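Local coordinates for protein glutathione S-transferase 2 (Heligmosomoides polygyrus, PDB 1TW9) that probably catalyses the conjugation of glutathione to electrophilic halide compounds, as a sigma-family glutathione transferase, at residues T7-R12 / G49-L54. Numbering follows the deposited sequence.
Sequences TYFNGR and GQVPVL
Val51 CG1 lies among Tyr8 and Phe9 while CG2 faces Thr7, and the residue buries more surface here than any other. Its CB lies 3.9 Å from Thr7 O, and the two methyls part from there. CG2 comes 3.3 Å from Thr7 O and also meets Thr7 CG2 at 3.8 Å; CG1 goes to the aromatics, 3.4 Å from Tyr8 CD1. The same CG1 sits over one face of the Phe9 ring, 26° off its normal, which meets the criteria for a CH-pi contact. With CG anti to its backbone N (chi1 -172°), Tyr8 lies alongside Pro52, its CD1 3.6 Å from Pro52 CD, and its OH is hydrogen-bonded to Ala14 N. An alanine in place of Tyr8 would probably open a gap beside Val51 CG1 and Pro52 CD and leave Ala14 N without its hydroxyl partner. The backbones join through a hydrogen-bonded antiparallel pair, Thr7 N to Val53 O at 2.9 Å and Val53 N to Thr7 O at 3.0 Å. A water bridges Thr7 OG1 and Val53 O, giving that carbonyl a second donor. The cis peptide before Pro52 is the hallmark of the thioredoxin-like glutathione transferase domain, where the loop carrying it commonly borders the glutathione site. Strand 4-9 lies between antiparallel 53-56 and parallel 30-34, while Pro52 rests on Ile67 of helix 64-75 and Tyr8 on Arg19 of helix 16-24.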
loop_
_atom_site.group_PDB
_atom_site.type_symbol
_atom_site.label_atom_id
_atom_site.label_comp_id
_atom_site.label_asym_id
_atom_site.label_seq_id
_atom_site.Cartn_x
_atom_site.Cartn_y
_atom_site.Cartn_z
ATOM N N THR A 7 -7.498 5.570 -16.369
ATOM C CA THR A 7 -6.544 6.238 -17.274
ATOM C C THR A 7 -5.126 5.706 -16.899
ATOM O O THR A 7 -4.704 5.728 -15.719
ATOM C CB THR A 7 -6.642 7.759 -17.110
ATOM O OG1 THR A 7 -7.950 8.215 -17.559
ATOM C CG2 THR A 7 -5.643 8.406 -18.033
ATOM N N TYR A 8 -4.413 5.256 -17.929
ATOM C CA TYR A 8 -3.082 4.704 -17.770
ATOM C C TYR A 8 -2.397 4.791 -19.137
ATOM O O TYR A 8 -2.946 5.317 -20.065
ATOM C CB TYR A 8 -3.126 3.286 -17.190
ATOM C CG TYR A 8 -1.765 2.747 -16.834
ATOM C CD1 TYR A 8 -0.957 3.402 -15.924
ATOM C CD2 TYR A 8 -1.272 1.603 -17.427
ATOM C CE1 TYR A 8 0.288 2.920 -15.624
ATOM C CE2 TYR A 8 -0.046 1.138 -17.159
ATOM C CZ TYR A 8 0.749 1.809 -16.214
ATOM O OH TYR A 8 2.020 1.346 -15.902
ATOM N N PHE A 9 -1.175 4.297 -19.238
ATOM C CA PHE A 9 -0.510 4.141 -20.491
ATOM C C PHE A 9 -0.999 2.914 -21.238
ATOM O O PHE A 9 -1.797 2.106 -20.694
ATOM C CB PHE A 9 0.982 4.062 -20.237
ATOM C CG PHE A 9 1.537 5.336 -19.695
ATOM C CD1 PHE A 9 1.476 6.492 -20.458
ATOM C CD2 PHE A 9 2.116 5.393 -18.453
ATOM C CE1 PHE A 9 1.962 7.686 -19.980
ATOM C CE2 PHE A 9 2.636 6.608 -17.996
ATOM C CZ PHE A 9 2.535 7.726 -18.761
ATOM N N ASN A 10 -0.590 2.809 -22.505
ATOM C CA ASN A 10 -0.941 1.626 -23.297
ATOM C C ASN A 10 -0.021 0.490 -22.953
ATOM O O ASN A 10 0.889 0.142 -23.682
ATOM C CB ASN A 10 -0.930 1.854 -24.825
ATOM C CG ASN A 10 -1.460 0.670 -25.582
ATOM O OD1 ASN A 10 -2.152 -0.151 -25.020
ATOM N ND2 ASN A 10 -1.128 0.589 -26.869
ATOM N N GLY A 11 -0.312 -0.088 -21.814
ATOM C CA GLY A 11 0.332 -1.264 -21.354
ATOM C C GLY A 11 -0.339 -1.840 -20.142
ATOM O O GLY A 11 -1.236 -1.263 -19.590
ATOM N N ARG A 12 0.158 -3.002 -19.744
ATOM C CA ARG A 12 -0.353 -3.712 -18.568
ATOM C C ARG A 12 0.125 -2.907 -17.364
ATOM O O ARG A 12 -0.641 -2.166 -16.776
ATOM C CB ARG A 12 0.132 -5.187 -18.508
ATOM C CG ARG A 12 -0.343 -6.013 -19.691
ATOM C CD ARG A 12 0.105 -7.447 -19.622
ATOM N NE ARG A 12 1.574 -7.549 -19.541
ATOM C CZ ARG A 12 2.366 -7.410 -20.580
ATOM N NH1 ARG A 12 1.833 -7.267 -21.770
ATOM N NH2 ARG A 12 3.683 -7.519 -20.472
ATOM N N GLY A 49 0.321 13.696 -10.165
ATOM C CA GLY A 49 1.068 13.868 -11.440
ATOM C C GLY A 49 1.376 12.573 -12.191
ATOM O O GLY A 49 2.293 12.516 -13.030
ATOM N N GLN A 50 0.653 11.503 -11.870
ATOM C CA GLN A 50 0.936 10.191 -12.441
ATOM C C GLN A 50 -0.328 9.434 -12.761
ATOM O O GLN A 50 -1.429 9.806 -12.316
ATOM C CB GLN A 50 1.706 9.330 -11.497
ATOM C CG GLN A 50 2.971 9.898 -11.005
ATOM C CD GLN A 50 3.331 9.169 -9.750
ATOM O OE1 GLN A 50 2.691 9.356 -8.707
ATOM N NE2 GLN A 50 4.262 8.292 -9.850
ATOM N N VAL A 51 -0.123 8.341 -13.472
ATOM C CA VAL A 51 -1.184 7.402 -13.798
ATOM C C VAL A 51 -0.723 6.039 -13.249
ATOM O O VAL A 51 0.476 5.835 -12.987
ATOM C CB VAL A 51 -1.354 7.650 -15.319
ATOM C CG1 VAL A 51 -0.505 6.792 -16.236
ATOM C CG2 VAL A 51 -2.644 8.302 -15.767
ATOM N N PRO A 52 -1.645 5.157 -12.889
ATOM C CA PRO A 52 -3.036 5.186 -13.261
ATOM C C PRO A 52 -3.861 6.063 -12.346
ATOM O O PRO A 52 -3.460 6.336 -11.214
ATOM C CB PRO A 52 -3.464 3.752 -12.976
ATOM C CG PRO A 52 -2.590 3.341 -11.884
ATOM C CD PRO A 52 -1.281 3.852 -12.322
ATOM N N VAL A 53 -4.976 6.526 -12.875
ATOM C CA VAL A 53 -5.954 7.216 -12.080
ATOM C C VAL A 53 -7.292 6.648 -12.474
ATOM O O VAL A 53 -7.621 6.593 -13.679
ATOM C CB VAL A 53 -5.928 8.738 -12.373
ATOM C CG1 VAL A 53 -7.085 9.490 -11.709
ATOM C CG2 VAL A 53 -4.632 9.333 -11.905
ATOM N N LEU A 54 -8.118 6.368 -11.458
ATOM C CA LEU A 54 -9.492 5.936 -11.663
ATOM C C LEU A 54 -10.388 7.130 -11.459
ATOM O O LEU A 54 -10.149 7.877 -10.537
ATOM C CB LEU A 54 -9.830 4.870 -10.598
ATOM C CG LEU A 54 -11.266 4.328 -10.599
ATOM C CD1 LEU A 54 -11.502 3.474 -11.838
ATOM C CD2 LEU A 54 -11.490 3.632 -9.303
HETATM O O HOH W 1 -9.154 8.548 -15.094
#